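Local atomic coordinates of hypothetical protein ST1444 (Sulfolobus tokodaii, PDB entry 2EO0), a protein that probably cuts four-way DNA (Holliday) junctions with paired nicks in opposing strands, as a magnesium-dependent, structure-specific endonuclease of genetic recombination. Residues K40-A48 and E73-F81; L91-I102 and I117-L128. All coordinates share one frame; numbering follows the deposited sequence.

In the fold
Both contacts lean on the same mixed sheet, in which strands 46-50, 53-61, 88-95 and 98-103 lie in that order. Contact 1 sets the chain leading into strand 46-50 against helix 72-85; that helix is followed by strand 88-95, where contact 2 begins, at the other end of this strand series. The contacts sit on opposite sides of the chain's centre, their centres about 18 Å apart and their nearest atoms about 6 Å. Between them, on strand 53-61, is Glu58, a probable magnesium ligand together with Asp45 of contact 1 and with Glu15. The Glu58 side chain is about 4 Å from that of Ile78 in contact 1 and about 5 Å from that of Leu91 in contact 2.

Contact 1 (K40-A48 and E73-F81); sequences KDHVPDIIA and EQAEGIREF
Glu73 O, already the acceptor for Gly77 N within the helix at 3.0 Å, also has the His42 ring pressed up to it. NE2 of His42 comes to 3.2 Å of Glu73 O, but the angle is too poor for a hydrogen bond, and the ring is held by packing instead. Gly77 CA rises over one ring face, 4.0 Å from the centroid of His42 and toward the rim, a CH-pi contact. With CG beside the backbone N (chi1 -63°), the imidazole lies on the helix backbone at Gly77, and a CB at that glycine would run into ND1. Next door, Gln74 lays its aliphatic part against the other segment, CG meeting Asp41 O at 3.5 Å, while its amide passes the Asp41 side chain obliquely. Gln74 OE1 makes a weak hydrogen bond to Lys60. Pro44 and Asp45 open the PD-(D/E)XK signature of this nuclease superfamily, which Glu58 and Lys60 complete; Asp45 is probably a magnesium ligand, and its OD2 accepts from Val59 N. A classic beta bulge, Asp45 and Ile46 both facing Ile57, marks the start of the strand. The helix meets the chain just before this acid through Ile78, whose CG2 abuts His42 C at 3.5 Å and also reaches toward the backbone N of Val43 and Pro44. One turn on, Phe81, with CG anti to the backbone N (chi1 -179°), offers a ring face to the proline: Pro44 CD sits over the middle of the Phe81 ring, 3.7 Å from its centroid and 14° off the normal. Ile47 crosses the same ring at about a right angle, its CD1 3.9 Å from Phe81 CZ. The second subunit adds to this apolar patch, packing its Ala28 on Phe81 and its Ile30 on Ile47.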
# COMPACT_ATOMS: atom_id res chain seq x y z
N LYS A 40 6.04 -13.42 -5.08
CA LYS A 40 5.97 -13.34 -3.64
C LYS A 40 7.25 -12.88 -2.91
O LYS A 40 7.19 -11.96 -2.09
CB LYS A 40 5.51 -14.71 -3.13
CG LYS A 40 5.61 -14.94 -1.64
CD LYS A 40 4.52 -15.92 -1.16
CE LYS A 40 4.33 -17.13 -2.09
NZ LYS A 40 5.47 -18.09 -2.11
N ASP A 41 8.40 -13.49 -3.20
CA ASP A 41 9.62 -13.11 -2.50
C ASP A 41 10.06 -11.67 -2.67
O ASP A 41 10.88 -11.19 -1.90
CB ASP A 41 10.77 -14.04 -2.86
CG ASP A 41 10.55 -15.46 -2.35
OD1 ASP A 41 9.99 -15.62 -1.24
OD2 ASP A 41 10.95 -16.42 -3.04
N HIS A 42 9.54 -10.97 -3.67
CA HIS A 42 9.93 -9.58 -3.85
C HIS A 42 8.85 -8.58 -3.47
O HIS A 42 8.94 -7.41 -3.81
CB HIS A 42 10.42 -9.31 -5.26
CG HIS A 42 11.65 -10.08 -5.60
ND1 HIS A 42 12.36 -9.89 -6.77
CD2 HIS A 42 12.31 -11.05 -4.92
CE1 HIS A 42 13.39 -10.70 -6.78
NE2 HIS A 42 13.39 -11.42 -5.67
N VAL A 43 7.82 -9.05 -2.77
CA VAL A 43 6.76 -8.17 -2.30
C VAL A 43 6.83 -8.12 -0.78
O VAL A 43 6.86 -9.17 -0.12
CB VAL A 43 5.36 -8.67 -2.73
CG1 VAL A 43 5.27 -8.75 -4.27
CG2 VAL A 43 5.10 -10.06 -2.11
N PRO A 44 6.89 -6.91 -0.19
CA PRO A 44 6.96 -6.81 1.29
C PRO A 44 5.84 -7.66 1.91
O PRO A 44 4.73 -7.76 1.36
CB PRO A 44 6.76 -5.32 1.55
CG PRO A 44 7.39 -4.68 0.35
CD PRO A 44 6.90 -5.59 -0.81
N ASP A 45 6.12 -8.28 3.05
CA ASP A 45 5.12 -9.14 3.66
C ASP A 45 3.92 -8.37 4.14
O ASP A 45 2.80 -8.89 4.15
CB ASP A 45 5.72 -9.92 4.83
CG ASP A 45 6.91 -10.74 4.40
OD1 ASP A 45 6.93 -11.13 3.20
OD2 ASP A 45 7.80 -10.99 5.24
N ILE A 46 4.18 -7.14 4.55
CA ILE A 46 3.14 -6.28 5.07
C ILE A 46 3.23 -4.92 4.44
O ILE A 46 4.29 -4.33 4.34
CB ILE A 46 3.28 -6.08 6.60
CG1 ILE A 46 3.17 -7.43 7.32
CG2 ILE A 46 2.21 -5.08 7.09
CD1 ILE A 46 3.50 -7.34 8.78
N ILE A 47 2.07 -4.41 4.03
CA ILE A 47 1.98 -3.10 3.45
C ILE A 47 0.96 -2.40 4.30
O ILE A 47 -0.20 -2.81 4.35
CB ILE A 47 1.52 -3.17 1.98
CG1 ILE A 47 2.60 -3.84 1.14
CG2 ILE A 47 1.17 -1.79 1.49
CD1 ILE A 47 2.29 -3.95 -0.31
N ALA A 48 1.40 -1.34 4.96
CA ALA A 48 0.54 -0.59 5.87
C ALA A 48 0.44 0.90 5.49
O ALA A 48 1.46 1.58 5.36
CB ALA A 48 1.07 -0.75 7.31
N GLU A 73 19.12 -11.18 -3.99
CA GLU A 73 18.05 -10.95 -4.94
C GLU A 73 16.73 -10.58 -4.30
O GLU A 73 15.99 -9.76 -4.83
CB GLU A 73 17.88 -12.18 -5.84
CG GLU A 73 18.77 -12.13 -7.09
CD GLU A 73 18.77 -13.43 -7.91
OE1 GLU A 73 17.74 -14.14 -8.01
OE2 GLU A 73 19.83 -13.72 -8.50
N GLN A 74 16.44 -11.18 -3.15
CA GLN A 74 15.22 -10.87 -2.43
C GLN A 74 15.29 -9.47 -1.83
O GLN A 74 14.30 -8.74 -1.84
CB GLN A 74 14.97 -11.90 -1.32
CG GLN A 74 14.00 -11.41 -0.23
CD GLN A 74 13.60 -12.51 0.72
OE1 GLN A 74 13.97 -12.50 1.90
NE2 GLN A 74 12.85 -13.48 0.22
N ALA A 75 16.46 -9.10 -1.33
CA ALA A 75 16.62 -7.79 -0.72
C ALA A 75 16.57 -6.70 -1.76
O ALA A 75 15.97 -5.65 -1.54
CB ALA A 75 17.94 -7.71 0.03
N GLU A 76 17.20 -6.93 -2.90
CA GLU A 76 17.19 -5.91 -3.93
C GLU A 76 15.81 -5.78 -4.54
O GLU A 76 15.40 -4.68 -4.93
CB GLU A 76 18.26 -6.23 -4.98
CG GLU A 76 19.66 -6.21 -4.39
CD GLU A 76 20.74 -6.61 -5.38
OE1 GLU A 76 20.44 -7.35 -6.34
OE2 GLU A 76 21.89 -6.18 -5.18
N GLY A 77 15.07 -6.89 -4.60
CA GLY A 77 13.72 -6.89 -5.13
C GLY A 77 12.72 -6.09 -4.28
O GLY A 77 12.09 -5.16 -4.77
N ILE A 78 12.58 -6.42 -3.00
CA ILE A 78 11.65 -5.68 -2.16
C ILE A 78 12.11 -4.22 -2.08
O ILE A 78 11.31 -3.33 -1.83
CB ILE A 78 11.54 -6.28 -0.74
CG1 ILE A 78 12.92 -6.50 -0.16
CG2 ILE A 78 10.83 -7.61 -0.79
CD1 ILE A 78 12.92 -7.39 1.10
N ARG A 79 13.39 -4.00 -2.30
CA ARG A 79 13.96 -2.66 -2.29
C ARG A 79 13.49 -1.85 -3.52
O ARG A 79 13.22 -0.65 -3.44
CB ARG A 79 15.47 -2.79 -2.28
CG ARG A 79 16.27 -1.52 -2.11
CD ARG A 79 17.70 -1.88 -1.71
NE ARG A 79 17.82 -2.14 -0.27
CZ ARG A 79 18.90 -2.66 0.31
NH1 ARG A 79 19.95 -3.01 -0.42
NH2 ARG A 79 18.94 -2.80 1.64
N GLU A 80 13.38 -2.52 -4.67
CA GLU A 80 12.93 -1.88 -5.89
C GLU A 80 11.43 -1.56 -5.78
O GLU A 80 10.93 -0.56 -6.30
CB GLU A 80 13.19 -2.81 -7.09
CG GLU A 80 13.04 -2.13 -8.43
CD GLU A 80 13.77 -0.80 -8.50
OE1 GLU A 80 14.99 -0.76 -8.22
OE2 GLU A 80 13.11 0.22 -8.85
N PHE A 81 10.72 -2.43 -5.08
CA PHE A 81 9.31 -2.24 -4.85
C PHE A 81 9.16 -1.02 -3.93
O PHE A 81 8.23 -0.21 -4.08
CB PHE A 81 8.75 -3.50 -4.20
CG PHE A 81 7.29 -3.44 -3.93
CD1 PHE A 81 6.80 -2.62 -2.93
CD2 PHE A 81 6.41 -4.22 -4.66
CE1 PHE A 81 5.44 -2.58 -2.66
CE2 PHE A 81 5.05 -4.18 -4.40
CZ PHE A 81 4.57 -3.36 -3.40

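Contact 2 (L91-I102 and I117-L128); sequences LGVKLPKMLRFI and IDLETVEKGMEL
Arg100 runs along the C-terminal end of helix 119-123. Its CB packs on Val122 CG1 at 3.7 Å; chi1 of -57° sets CG beside the backbone N, 3.0 Å from Val122 O. CD has Val122 O and Glu123 O on one side. A bend at chi2 carries the guanidinium over the helix end, where Glu123 O lies against one face, 2.9 Å from Arg100 NH1 but badly angled for a hydrogen bond. Glu127 CG covers the opposite face. At the edge, in plane, Arg100 NH1 donates a weak bond to Gly125 O (3.4 Å, 152°). The Glu127 carboxylate runs alongside, its plane 17° from the guanidinium, near enough only for attraction between charges. Shortening Arg100 to an alanine is likely to leave Glu127 without this positive charge, cost Gly125 O its weak bond and open a gap between Glu127 CG and Glu123 O. Deeper, Val122 CG1 also meets Val93 CB at 3.8 Å, and Ile102 CD1 reaches tip to tip to Ile117 CG1. Past the helix, Phe101 N bonds Met126 O at 3.0 Å and Met126 N returns to Phe101 O at 3.1 Å, while the Phe101 ring edge faces Met126 O. This single antiparallel bridge pins the link between helices 119-123 and 128-143 to strand 98-103, outermost in the mixed sheet of this chain and second arm of the beta hairpin begun by strand 88-95.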
# COMPACT_ATOMS: atom_id res chain seq x y z
N LEU A 91 12.64 -3.74 8.26
CA LEU A 91 12.88 -5.16 8.47
C LEU A 91 12.36 -5.49 9.89
O LEU A 91 12.85 -4.95 10.88
CB LEU A 91 14.37 -5.50 8.38
CG LEU A 91 14.78 -6.90 8.85
CD1 LEU A 91 14.28 -7.93 7.88
CD2 LEU A 91 16.34 -6.99 8.96
N GLY A 92 11.36 -6.35 9.97
CA GLY A 92 10.86 -6.72 11.27
C GLY A 92 11.36 -8.11 11.63
O GLY A 92 11.12 -9.05 10.88
N VAL A 93 12.06 -8.25 12.76
CA VAL A 93 12.57 -9.57 13.15
C VAL A 93 11.97 -10.13 14.42
O VAL A 93 11.87 -9.45 15.44
CB VAL A 93 14.10 -9.56 13.36
CG1 VAL A 93 14.62 -11.01 13.44
CG2 VAL A 93 14.79 -8.77 12.23
N LYS A 94 11.55 -11.39 14.36
CA LYS A 94 10.99 -12.01 15.55
C LYS A 94 12.01 -12.96 16.18
O LYS A 94 12.24 -14.07 15.68
CB LYS A 94 9.70 -12.78 15.21
CG LYS A 94 9.04 -13.42 16.44
CD LYS A 94 8.74 -12.38 17.54
CE LYS A 94 8.09 -13.02 18.76
NZ LYS A 94 9.03 -13.80 19.63
N LEU A 95 12.64 -12.50 17.26
CA LEU A 95 13.60 -13.32 17.96
C LEU A 95 12.80 -14.18 18.92
O LEU A 95 11.59 -13.97 19.11
CB LEU A 95 14.61 -12.44 18.69
CG LEU A 95 15.39 -11.59 17.68
CD1 LEU A 95 16.24 -10.63 18.44
CD2 LEU A 95 16.24 -12.46 16.76
N PRO A 96 13.43 -15.19 19.52
CA PRO A 96 12.72 -16.07 20.45
C PRO A 96 11.80 -15.37 21.46
O PRO A 96 10.63 -15.73 21.61
CB PRO A 96 13.85 -16.83 21.13
CG PRO A 96 14.85 -16.99 20.02
CD PRO A 96 14.84 -15.60 19.38
N LYS A 97 12.34 -14.38 22.15
CA LYS A 97 11.59 -13.67 23.18
C LYS A 97 11.28 -12.22 22.84
O LYS A 97 10.84 -11.46 23.71
CB LYS A 97 12.35 -13.73 24.51
CG LYS A 97 12.72 -15.15 25.00
CD LYS A 97 13.61 -15.08 26.27
CE LYS A 97 14.07 -16.45 26.80
NZ LYS A 97 13.03 -17.15 27.60
N MET A 98 11.52 -11.82 21.60
CA MET A 98 11.23 -10.43 21.24
C MET A 98 11.04 -10.17 19.74
O MET A 98 11.51 -10.94 18.87
CB MET A 98 12.31 -9.50 21.80
CG MET A 98 13.70 -9.69 21.20
SD MET A 98 14.88 -8.40 21.72
CE MET A 98 15.38 -9.06 23.31
N LEU A 99 10.32 -9.08 19.46
CA LEU A 99 10.01 -8.61 18.12
C LEU A 99 10.61 -7.23 17.91
O LEU A 99 10.36 -6.30 18.68
CB LEU A 99 8.50 -8.53 17.93
CG LEU A 99 7.95 -7.87 16.66
CD1 LEU A 99 8.25 -8.72 15.39
CD2 LEU A 99 6.44 -7.68 16.87
N ARG A 100 11.40 -7.09 16.86
CA ARG A 100 12.05 -5.82 16.57
C ARG A 100 11.93 -5.38 15.11
O ARG A 100 11.71 -6.20 14.22
CB ARG A 100 13.52 -5.91 16.94
CG ARG A 100 13.75 -6.29 18.35
CD ARG A 100 13.49 -5.14 19.26
NE ARG A 100 13.24 -5.66 20.59
CZ ARG A 100 13.47 -4.99 21.71
NH1 ARG A 100 13.96 -3.75 21.65
NH2 ARG A 100 13.25 -5.59 22.88
N PHE A 101 12.13 -4.08 14.90
CA PHE A 101 12.05 -3.46 13.59
C PHE A 101 13.16 -2.45 13.42
O PHE A 101 13.37 -1.62 14.29
CB PHE A 101 10.73 -2.68 13.47
CG PHE A 101 9.52 -3.52 13.67
CD1 PHE A 101 8.94 -4.20 12.61
CD2 PHE A 101 8.98 -3.68 14.95
CE1 PHE A 101 7.83 -5.03 12.82
CE2 PHE A 101 7.88 -4.50 15.17
CZ PHE A 101 7.31 -5.18 14.11
N ILE A 102 13.85 -2.50 12.30
CA ILE A 102 14.88 -1.51 12.00
C ILE A 102 14.62 -1.04 10.57
O ILE A 102 13.88 -1.70 9.83
CB ILE A 102 16.29 -2.11 12.05
CG1 ILE A 102 16.31 -3.40 11.22
CG2 ILE A 102 16.71 -2.36 13.50
CD1 ILE A 102 17.70 -3.92 10.97
N ILE A 117 22.80 -7.71 9.12
CA ILE A 117 22.79 -6.79 10.23
C ILE A 117 23.08 -7.69 11.44
O ILE A 117 22.62 -8.84 11.50
CB ILE A 117 21.38 -6.10 10.33
CG1 ILE A 117 21.35 -5.10 11.49
CG2 ILE A 117 20.26 -7.15 10.44
CD1 ILE A 117 22.00 -3.75 11.14
N ASP A 118 23.88 -7.18 12.37
CA ASP A 118 24.23 -7.94 13.57
C ASP A 118 23.01 -8.01 14.51
O ASP A 118 22.27 -7.03 14.64
CB ASP A 118 25.42 -7.26 14.25
CG ASP A 118 25.17 -5.80 14.52
OD1 ASP A 118 24.86 -5.48 15.69
OD2 ASP A 118 25.26 -4.97 13.58
N LEU A 119 22.79 -9.16 15.16
CA LEU A 119 21.62 -9.28 16.04
C LEU A 119 21.65 -8.24 17.14
O LEU A 119 20.62 -7.93 17.74
CB LEU A 119 21.47 -10.69 16.64
CG LEU A 119 22.11 -11.27 17.91
CD1 LEU A 119 21.90 -10.35 19.09
CD2 LEU A 119 21.48 -12.63 18.23
N GLU A 120 22.82 -7.70 17.40
CA GLU A 120 22.96 -6.68 18.43
C GLU A 120 22.07 -5.50 18.07
O GLU A 120 21.28 -5.01 18.90
CB GLU A 120 24.42 -6.20 18.50
CG GLU A 120 25.42 -7.31 18.83
CD GLU A 120 25.21 -8.58 18.00
OE1 GLU A 120 25.44 -8.57 16.77
OE2 GLU A 120 24.80 -9.61 18.59
N THR A 121 22.21 -5.04 16.83
CA THR A 121 21.47 -3.88 16.35
C THR A 121 19.96 -4.08 16.40
O THR A 121 19.22 -3.20 16.84
CB THR A 121 21.91 -3.58 14.94
OG1 THR A 121 23.34 -3.67 14.89
CG2 THR A 121 21.46 -2.18 14.51
N VAL A 122 19.52 -5.25 15.96
CA VAL A 122 18.11 -5.60 15.96
C VAL A 122 17.56 -5.60 17.39
O VAL A 122 16.46 -5.11 17.64
CB VAL A 122 17.94 -7.00 15.32
CG1 VAL A 122 16.52 -7.52 15.50
CG2 VAL A 122 18.33 -6.92 13.85
N GLU A 123 18.33 -6.13 18.33
CA GLU A 123 17.85 -6.17 19.70
C GLU A 123 17.61 -4.77 20.21
O GLU A 123 16.67 -4.53 20.96
CB GLU A 123 18.87 -6.86 20.60
CG GLU A 123 19.25 -8.25 20.16
CD GLU A 123 20.08 -8.95 21.19
OE1 GLU A 123 21.04 -8.33 21.71
OE2 GLU A 123 19.78 -10.13 21.48
N LYS A 124 18.45 -3.84 19.78
CA LYS A 124 18.35 -2.45 20.19
C LYS A 124 17.43 -1.68 19.23
O LYS A 124 17.28 -0.46 19.34
CB LYS A 124 19.75 -1.82 20.23
CG LYS A 124 19.79 -0.33 20.54
CD LYS A 124 21.08 0.27 20.01
CE LYS A 124 21.18 1.78 20.26
NZ LYS A 124 22.42 2.33 19.63
N GLY A 125 16.82 -2.40 18.30
CA GLY A 125 15.92 -1.78 17.35
C GLY A 125 14.65 -1.32 18.05
O GLY A 125 14.59 -1.33 19.28
N MET A 126 13.64 -0.93 17.29
CA MET A 126 12.42 -0.47 17.92
C MET A 126 11.34 -1.53 18.02
O MET A 126 11.36 -2.53 17.30
CB MET A 126 11.88 0.77 17.20
CG MET A 126 11.28 0.55 15.84
SD MET A 126 11.63 1.99 14.76
CE MET A 126 10.30 3.07 15.06
N GLU A 127 10.43 -1.34 18.96
CA GLU A 127 9.32 -2.26 19.11
C GLU A 127 8.17 -1.71 18.31
O GLU A 127 8.27 -0.61 17.76
CB GLU A 127 8.91 -2.40 20.56
CG GLU A 127 10.01 -2.90 21.44
CD GLU A 127 9.50 -3.31 22.79
OE1 GLU A 127 8.73 -4.31 22.85
OE2 GLU A 127 9.85 -2.63 23.78
N LEU A 128 7.10 -2.47 18.22
CA LEU A 128 5.95 -2.05 17.44
C LEU A 128 5.51 -0.64 17.81
O LEU A 128 5.37 0.23 16.95
CB LEU A 128 4.81 -3.05 17.66
CG LEU A 128 3.67 -3.10 16.64
CD1 LEU A 128 4.13 -2.70 15.24
CD2 LEU A 128 3.13 -4.50 16.63